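Local coordinates for protein crossover junction endodeoxyribonuclease Hjc (Sulfolobus solfataricus, PDB 1HH1) that resolves Holliday junctions during genetic recombination, using magnesium and introducing paired nicks in opposing strands of four-way DNA junctions, at residues Lys98-Glu103 against Ser117-Leu122. Residues are numbered along the deposited sequence; the frame is centred on the assembly and turned at random.
Sequences KFIPFE and SEIEGL
The ring of F99 meets L122 through the backbone carbonyl, which approaches it obliquely; CD2 of F99 lies 3.5 Å from O of L122. Beyond the segment the ring packs on L124 and L127 of helix 124-139. The torsion that puts CG of F99 anti to its own carbonyl carbon (chi1 -62°) keeps the ring beside the backbone N, and this same N binds the L122 carbonyl.

Two backbone hydrogen bonds join the segments. N of F99 donates to O of L122 at 2.6 Å. N of L122 returns a bond to O of F99 at 2.7 Å. Each carbonyl also receives a CA-H contact: CA of K98 lies 3.4 Å from O of L122, and CA of G121 is 2.9 Å from O of F99. At G121 a side chain would point toward 98-103 and collide with the F99 carbonyl.

I100 and I119 cross at about a right angle. CG2 of I119 sits against CG2 of I100 at 3.4 Å, closer than usual for two methyls. I119 is poorly ordered, so the tightness is doubtful. I100 also touches L105 and A115.

The K98 chain bends at chi2 (-51°) and again at chi4. It runs alongside the backbone of E120, which is poorly ordered, and G121, and its end turns toward L122 and D123. With alanine at K98 the aliphatic cover over the E120-G121 backbone and the charged tip beside D123 would go, and this turn would probably be less well held.

The F99-L122 pair is a single antiparallel bridge of the hydrogen-bonded kind. It fastens the loop leading into helix 124-139 to strand 97-101, which pairs with strand 86-92 in the mixed sheet of this PDDEXK-clan nuclease fold.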
loop_
_atom_site.group_PDB
_atom_site.type_symbol
_atom_site.label_atom_id
_atom_site.label_comp_id
_atom_site.label_asym_id
_atom_site.label_seq_id
_atom_site.Cartn_x
_atom_site.Cartn_y
_atom_site.Cartn_z
ATOM N N LYS A 98 6.603 -2.306 -20.333
ATOM C CA LYS A 98 7.792 -1.590 -19.892
ATOM C C LYS A 98 7.507 -0.702 -18.676
ATOM O O LYS A 98 6.439 -0.077 -18.608
ATOM C CB LYS A 98 8.403 -0.746 -21.016
ATOM C CG LYS A 98 9.248 -1.549 -21.997
ATOM C CD LYS A 98 10.271 -2.391 -21.237
ATOM C CE LYS A 98 10.707 -3.617 -22.005
ATOM N NZ LYS A 98 10.464 -4.837 -21.193
ATOM N N PHE A 99 8.449 -0.664 -17.714
ATOM C CA PHE A 99 8.208 0.171 -16.540
ATOM C C PHE A 99 9.251 1.276 -16.494
ATOM O O PHE A 99 10.452 1.034 -16.510
ATOM C CB PHE A 99 8.160 -0.623 -15.220
ATOM C CG PHE A 99 7.032 -1.626 -15.238
ATOM C CD1 PHE A 99 5.750 -1.256 -14.881
ATOM C CD2 PHE A 99 7.264 -2.927 -15.656
ATOM C CE1 PHE A 99 4.717 -2.157 -14.943
ATOM C CE2 PHE A 99 6.237 -3.844 -15.731
ATOM C CZ PHE A 99 4.950 -3.468 -15.381
ATOM N N ILE A 100 8.805 2.523 -16.461
ATOM C CA ILE A 100 9.788 3.621 -16.389
ATOM C C ILE A 100 9.820 4.274 -15.019
ATOM O O ILE A 100 8.807 4.794 -14.570
ATOM C CB ILE A 100 9.424 4.660 -17.490
ATOM C CG1 ILE A 100 9.485 3.991 -18.886
ATOM C CG2 ILE A 100 10.421 5.806 -17.455
ATOM C CD1 ILE A 100 8.567 4.659 -19.894
ATOM N N PRO A 101 10.955 4.316 -14.361
ATOM C CA PRO A 101 11.140 5.034 -13.112
ATOM C C PRO A 101 10.669 6.465 -13.327
ATOM O O PRO A 101 11.053 7.106 -14.313
ATOM C CB PRO A 101 12.624 4.958 -12.732
ATOM C CG PRO A 101 13.173 3.985 -13.729
ATOM C CD PRO A 101 12.217 3.766 -14.875
ATOM N N PHE A 102 9.703 6.939 -12.528
ATOM C CA PHE A 102 9.085 8.244 -12.733
ATOM C C PHE A 102 10.086 9.380 -12.877
ATOM O O PHE A 102 9.857 10.298 -13.684
ATOM C CB PHE A 102 8.076 8.564 -11.607
ATOM C CG PHE A 102 6.934 9.387 -12.169
ATOM C CD1 PHE A 102 5.839 8.752 -12.731
ATOM C CD2 PHE A 102 6.994 10.766 -12.144
ATOM C CE1 PHE A 102 4.810 9.506 -13.252
ATOM C CE2 PHE A 102 5.955 11.519 -12.667
ATOM C CZ PHE A 102 4.857 10.880 -13.224
ATOM N N GLU A 103 11.207 9.345 -12.164
ATOM C CA GLU A 103 12.292 10.289 -12.227
ATOM C C GLU A 103 12.899 10.412 -13.629
ATOM O O GLU A 103 13.515 11.425 -13.938
ATOM C CB GLU A 103 13.422 9.883 -11.240
ATOM C CG GLU A 103 14.300 8.791 -11.769
ATOM C CD GLU A 103 14.960 7.672 -11.040
ATOM O OE1 GLU A 103 14.534 7.175 -9.974
ATOM O OE2 GLU A 103 15.987 7.137 -11.563
ATOM N N SER A 117 11.418 8.944 -25.934
ATOM C CA SER A 117 11.488 7.600 -26.513
ATOM C C SER A 117 12.611 6.691 -26.075
ATOM O O SER A 117 12.356 5.560 -25.637
ATOM C CB SER A 117 11.535 7.756 -28.040
ATOM O OG SER A 117 12.378 8.862 -28.347
ATOM N N GLU A 118 13.848 7.154 -26.132
ATOM C CA GLU A 118 15.012 6.389 -25.699
ATOM C C GLU A 118 14.706 5.483 -24.514
ATOM O O GLU A 118 14.860 4.267 -24.571
ATOM C CB GLU A 118 16.132 7.370 -25.333
ATOM N N ILE A 119 14.208 6.114 -23.458
ATOM C CA ILE A 119 13.851 5.465 -22.210
ATOM C C ILE A 119 13.670 3.957 -22.287
ATOM O O ILE A 119 14.659 3.266 -21.972
ATOM C CB ILE A 119 12.695 6.186 -21.476
ATOM C CG1 ILE A 119 13.030 7.649 -21.158
ATOM C CG2 ILE A 119 12.395 5.445 -20.176
ATOM C CD1 ILE A 119 12.065 8.380 -20.251
ATOM N N GLU A 120 12.541 3.338 -22.560
ATOM C CA GLU A 120 12.205 1.936 -22.588
ATOM C C GLU A 120 12.149 1.153 -21.275
ATOM O O GLU A 120 11.970 -0.069 -21.276
ATOM C CB GLU A 120 13.040 1.082 -23.564
ATOM C CG GLU A 120 12.225 0.436 -24.678
ATOM C CD GLU A 120 12.228 1.253 -25.953
ATOM O OE1 GLU A 120 13.126 2.105 -26.144
ATOM O OE2 GLU A 120 11.330 1.058 -26.801
ATOM N N GLY A 121 12.290 1.788 -20.130
ATOM C CA GLY A 121 12.236 1.234 -18.813
ATOM C C GLY A 121 12.655 -0.202 -18.575
ATOM O O GLY A 121 13.641 -0.744 -19.076
ATOM N N LEU A 122 12.072 -0.825 -17.564
ATOM C CA LEU A 122 12.428 -2.174 -17.160
ATOM C C LEU A 122 11.306 -3.090 -17.616
ATOM O O LEU A 122 10.170 -2.630 -17.661
ATOM C CB LEU A 122 12.506 -2.160 -15.636
ATOM C CG LEU A 122 13.397 -1.086 -15.019
ATOM C CD1 LEU A 122 13.032 -0.862 -13.560
ATOM C CD2 LEU A 122 14.875 -1.443 -15.135
#